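PDB 4MI2: putative enoyl-CoA hydratase/isomerase from Mycobacterium abscessus, which probably catalyses a coenzyme A thioester isomerisation or hydration of the crotonase type, perhaps the 2-(1,2-epoxy-1,2-dihydrophenyl)acetyl-CoA isomerisation of phenylacetate degradation. Local coordinates for the interface of chains A and B. Residues are numbered along the deposited sequence; one frame, centred on the assembly and turned at random. Chains: chain A/B, Putative enoyl-CoA hydratase/isomerase.

Contact 1 and contact 2 lie in the same A-B interface of a deposited trimer, the centres of their C-alpha atoms about 32 Å apart, and they share no residue. In contact 1 chain B brings the start of helix 162-171 against strand 128-132, the end of helix 152-160 and loop residues of chain A, through hydrogen bonds and a bridging water. In contact 2 the last helix of chain A, 247-257, meets helix 71-80 of chain B through aliphatic side chains and an arginine end. The A-B interface is not an exact two-fold, consistent with the cyclic trimers of the crotonase family.

Contact 1: the interface of chains A and B. Residues chain A 127-129, 159, 184, 187; chain B 163, 166-167.
B:Ser163, near the start of helix 162-171, meets chain A with its hydroxyl, its carbonyl and, through water, its backbone N, and loses 59 Å² of surface. Its side chain, with OG beside the backbone N (chi1 -82°), points at the carbonyl of A:Gly184 and donates to it, OG to O 2.6 Å. The donor stands close to the line of that C=O, at 157°, though tilted from its plane. The same OG, at the edge of the A:Arg129 guanidinium and in its plane, accepts from NH2 at 3.1 Å. Thus two bonds grip the hydroxyl and fix its rotation. The arginine chain is bent at chi3 (-71°), which directs the guanidinium toward the serine, and CD1 of A:Leu159 covers one of its faces. Water 1 links A:Leu159 O to B:Ser163 N.

A:His187 is the partner of the serine carbonyl: its ring NE2 donates to B:Ser163 O at 2.9 Å, coming from above the carbonyl plane rather than along a lone pair. The other ring nitrogen, ND1, accepts from A:Arg129 N at 3.1 Å, the donor tilted well out of the ring plane; this bond helps position the imidazole and is consistent with a proton on NE2. CD1 of A:Ile128 lies over one ring face, while ring carbon CD2 touches the methyl CB of B:Ala167 at 3.7 Å.

B:Thr166 turns its methyl, not its hydroxyl, to chain A; CG2 sits 3.8 Å from the backbone O of A:Asp127, a loose contact beside the polar core. If the deposited trimer is the biological one, as is usual in this family, the site would hold the start of the B helix against chain A and contribute to subunit assembly.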
ATOM      1  N   ASP A 127       1.112  11.050 -13.154  1.00 15.47           N
ATOM      2  CA  ASP A 127       0.184  11.154 -12.018  1.00 15.50           C
ATOM      3  C   ASP A 127      -1.195  10.550 -12.322  1.00 15.55           C
ATOM      4  O   ASP A 127      -1.800   9.918 -11.469  1.00 15.49           O
ATOM      5  CB  ASP A 127       0.007  12.618 -11.631  1.00 15.66           C
ATOM      6  CG  ASP A 127       1.324  13.308 -11.404  1.00 15.90           C
ATOM      7  OD1 ASP A 127       2.097  12.823 -10.560  1.00 15.81           O
ATOM      8  OD2 ASP A 127       1.607  14.308 -12.095  1.00 16.20           O
ATOM      9  N   ILE A 128      -1.690  10.768 -13.532  1.00 15.97           N
ATOM     10  CA  ILE A 128      -3.012  10.285 -13.944  1.00 16.09           C
ATOM     11  C   ILE A 128      -2.851   9.451 -15.205  1.00 16.42           C
ATOM     12  O   ILE A 128      -2.201   9.883 -16.147  1.00 16.51           O
ATOM     13  CB  ILE A 128      -3.990  11.447 -14.232  1.00 16.17           C
ATOM     14  CG1 ILE A 128      -4.097  12.389 -13.024  1.00 16.19           C
ATOM     15  CG2 ILE A 128      -5.370  10.920 -14.642  1.00 16.10           C
ATOM     16  CD1 ILE A 128      -4.792  11.780 -11.826  1.00 16.02           C
ATOM     17  N   ARG A 129      -3.485   8.281 -15.228  1.00 16.79           N
ATOM     18  CA  ARG A 129      -3.309   7.303 -16.297  1.00 17.24           C
ATOM     19  C   ARG A 129      -4.657   6.901 -16.868  1.00 17.33           C
ATOM     20  O   ARG A 129      -5.528   6.395 -16.147  1.00 17.10           O
ATOM     21  CB  ARG A 129      -2.572   6.069 -15.777  1.00 17.46           C
ATOM     22  CG  ARG A 129      -1.086   6.305 -15.548  1.00 17.94           C
ATOM     23  CD  ARG A 129      -0.409   5.174 -14.791  1.00 18.04           C
ATOM     24  NE  ARG A 129      -0.836   5.180 -13.410  1.00 18.21           N
ATOM     25  CZ  ARG A 129      -0.370   6.004 -12.480  1.00 18.38           C
ATOM     26  NH1 ARG A 129       0.553   6.895 -12.782  1.00 18.88           N
ATOM     27  NH2 ARG A 129      -0.849   5.944 -11.254  1.00 18.28           N
ATOM     28  N   LEU A 159       2.007   1.220  -6.729  1.00 17.03           N
ATOM     29  CA  LEU A 159       0.682   1.460  -7.298  1.00 16.95           C
ATOM     30  C   LEU A 159      -0.294   0.299  -7.090  1.00 16.88           C
ATOM     31  O   LEU A 159      -1.476   0.540  -6.882  1.00 16.70           O
ATOM     32  CB  LEU A 159       0.783   1.768  -8.787  1.00 16.93           C
ATOM     33  CG  LEU A 159       1.351   3.135  -9.147  1.00 17.05           C
ATOM     34  CD1 LEU A 159       1.360   3.285 -10.660  1.00 17.11           C
ATOM     35  CD2 LEU A 159       0.551   4.262  -8.508  1.00 17.18           C
ATOM     36  N   GLY A 184      -5.629  -0.649  -9.375  1.00 18.53           N
ATOM     37  CA  GLY A 184      -5.122   0.692  -9.088  1.00 18.36           C
ATOM     38  C   GLY A 184      -3.973   1.148  -9.991  1.00 18.23           C
ATOM     39  O   GLY A 184      -3.331   2.172  -9.724  1.00 17.87           O
ATOM     40  N   HIS A 187      -6.381   4.988 -13.781  1.00 19.41           N
ATOM     41  CA  HIS A 187      -7.521   5.700 -13.191  1.00 19.68           C
ATOM     42  C   HIS A 187      -8.826   5.495 -13.940  1.00 20.38           C
ATOM     43  O   HIS A 187      -9.894   5.559 -13.344  1.00 20.17           O
ATOM     44  CB  HIS A 187      -7.216   7.198 -13.085  1.00 19.27           C
ATOM     45  CG  HIS A 187      -6.089   7.508 -12.152  1.00 18.74           C
ATOM     46  ND1 HIS A 187      -4.768   7.408 -12.527  1.00 18.33           N
ATOM     47  CD2 HIS A 187      -6.084   7.893 -10.855  1.00 18.49           C
ATOM     48  CE1 HIS A 187      -3.995   7.717 -11.504  1.00 18.23           C
ATOM     49  NE2 HIS A 187      -4.768   8.023 -10.478  1.00 18.37           N
TER
ATOM     50  N   SER B 163      -2.864   5.876  -6.398  1.00 17.23           N
ATOM     51  CA  SER B 163      -3.664   6.249  -7.570  1.00 17.59           C
ATOM     52  C   SER B 163      -4.940   6.973  -7.182  1.00 17.34           C
ATOM     53  O   SER B 163      -5.201   8.091  -7.638  1.00 17.09           O
ATOM     54  CB  SER B 163      -4.018   5.023  -8.432  1.00 18.22           C
ATOM     55  OG  SER B 163      -2.930   4.697  -9.276  1.00 18.75           O
ATOM     56  N   THR B 166      -4.441  10.292  -5.347  1.00 16.01           N
ATOM     57  CA  THR B 166      -4.002  11.330  -6.286  1.00 16.15           C
ATOM     58  C   THR B 166      -5.177  11.885  -7.115  1.00 16.33           C
ATOM     59  O   THR B 166      -5.275  13.088  -7.323  1.00 16.32           O
ATOM     60  CB  THR B 166      -2.839  10.834  -7.189  1.00 16.36           C
ATOM     61  OG1 THR B 166      -1.691  10.587  -6.374  1.00 16.22           O
ATOM     62  CG2 THR B 166      -2.449  11.874  -8.237  1.00 16.51           C
ATOM     63  N   ALA B 167      -6.077  11.022  -7.563  1.00 16.63           N
ATOM     64  CA  ALA B 167      -7.257  11.494  -8.270  1.00 16.83           C
ATOM     65  C   ALA B 167      -8.137  12.332  -7.349  1.00 16.55           C
ATOM     66  O   ALA B 167      -8.596  13.393  -7.750  1.00 16.67           O
ATOM     67  CB  ALA B 167      -8.051  10.335  -8.861  1.00 17.23           C
TER
HETATM   68  O   HOH W   1      -2.606   2.799  -6.091  1.00 21.35           O

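Contact 2: the interface of chains A and B. Residues chain A 253, 257; chain B 75, 79.
A:Leu257 and A:Val253, on helix 247-257, pack on B:Val75 and B:Arg79 of helix 71-80, a helix-to-helix patch between crotonase-family subunits. A:Leu257, in the last turn of its helix, hides 44 Å² and B:Val75 hides 30 Å², the larger shares of the 105 Å² hidden here.

The aliphatic contacts converge on one methyl, CG2 of B:Val75. This branch lies beside the backbone N and opposite the carbonyl carbon, while CG1 takes the position opposite the N (chi1 164°); CG2 is thereby presented to chain A. A:Val253 meets it with CG1 at 4.0 Å, the two valine side chains crossing at a slant. A:Leu257 comes from the next turn of the same helix and approaches B:Val75 tip to tip, its CD1 4.1 Å from CG2. The one valine methyl therefore touches two successive turns of the A helix at ordinary van der Waals spacing.

The contact between aliphatic and charged groups is made by B:Arg79, one turn beyond B:Val75. Its chain is extended from CG to NE and carries the guanidinium back over its own helix neighbour: CG1 of B:Val75 lies 3.6 Å from the guanidinium plane, displaced toward the rim. The valine thus uses one methyl to support the arginine within chain B and the other to meet chain A. From the opposite direction A:Leu257 brings CD1 to 3.4 Å from the terminal nitrogen NH2 of B:Arg79, a van der Waals contact between a methyl and the guanidinium end.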
ATOM      1  N   VAL A 253     -11.919  31.750  -2.967  1.00 21.82           N
ATOM      2  CA  VAL A 253     -12.770  32.119  -1.837  1.00 22.55           C
ATOM      3  C   VAL A 253     -13.749  33.222  -2.249  1.00 23.36           C
ATOM      4  O   VAL A 253     -14.944  33.110  -2.004  1.00 23.70           O
ATOM      5  CB  VAL A 253     -11.940  32.559  -0.615  1.00 22.53           C
ATOM      6  CG1 VAL A 253     -12.833  33.192   0.438  1.00 22.78           C
ATOM      7  CG2 VAL A 253     -11.193  31.370  -0.027  1.00 22.26           C
ATOM      8  N   LEU A 257     -17.922  33.073  -2.377  1.00 32.41           N
ATOM      9  CA  LEU A 257     -18.805  34.058  -1.741  1.00 33.30           C
ATOM     10  C   LEU A 257     -19.747  34.741  -2.739  1.00 34.30           C
ATOM     11  O   LEU A 257     -20.895  35.036  -2.400  1.00 34.60           O
ATOM     12  CB  LEU A 257     -17.992  35.114  -0.989  1.00 33.11           C
ATOM     13  CG  LEU A 257     -17.218  34.587   0.221  1.00 32.96           C
ATOM     14  CD1 LEU A 257     -16.345  35.686   0.804  1.00 33.21           C
ATOM     15  CD2 LEU A 257     -18.155  34.023   1.283  1.00 32.97           C
TER
ATOM     16  N   VAL B  75     -12.594  33.210   6.236  1.00 25.51           N
ATOM     17  CA  VAL B  75     -12.723  34.444   5.452  1.00 26.43           C
ATOM     18  C   VAL B  75     -12.155  35.656   6.207  1.00 27.42           C
ATOM     19  O   VAL B  75     -11.428  36.460   5.633  1.00 27.13           O
ATOM     20  CB  VAL B  75     -14.193  34.693   5.040  1.00 26.75           C
ATOM     21  CG1 VAL B  75     -14.418  36.128   4.573  1.00 27.10           C
ATOM     22  CG2 VAL B  75     -14.612  33.711   3.951  1.00 26.59           C
ATOM     23  N   ARG B  79      -8.945  37.933   5.023  1.00 33.32           N
ATOM     24  CA  ARG B  79      -9.065  39.370   4.765  1.00 35.07           C
ATOM     25  C   ARG B  79      -8.215  40.188   5.717  1.00 35.65           C
ATOM     26  O   ARG B  79      -7.709  41.238   5.348  1.00 36.25           O
ATOM     27  CB  ARG B  79     -10.521  39.819   4.854  1.00 36.27           C
ATOM     28  CG  ARG B  79     -11.330  39.387   3.647  1.00 37.26           C
ATOM     29  CD  ARG B  79     -12.813  39.634   3.842  1.00 38.14           C
ATOM     30  NE  ARG B  79     -13.572  39.275   2.646  1.00 38.57           N
ATOM     31  CZ  ARG B  79     -14.902  39.274   2.568  1.00 39.63           C
ATOM     32  NH1 ARG B  79     -15.649  39.615   3.620  1.00 39.54           N
ATOM     33  NH2 ARG B  79     -15.491  38.926   1.428  1.00 40.11           N
TER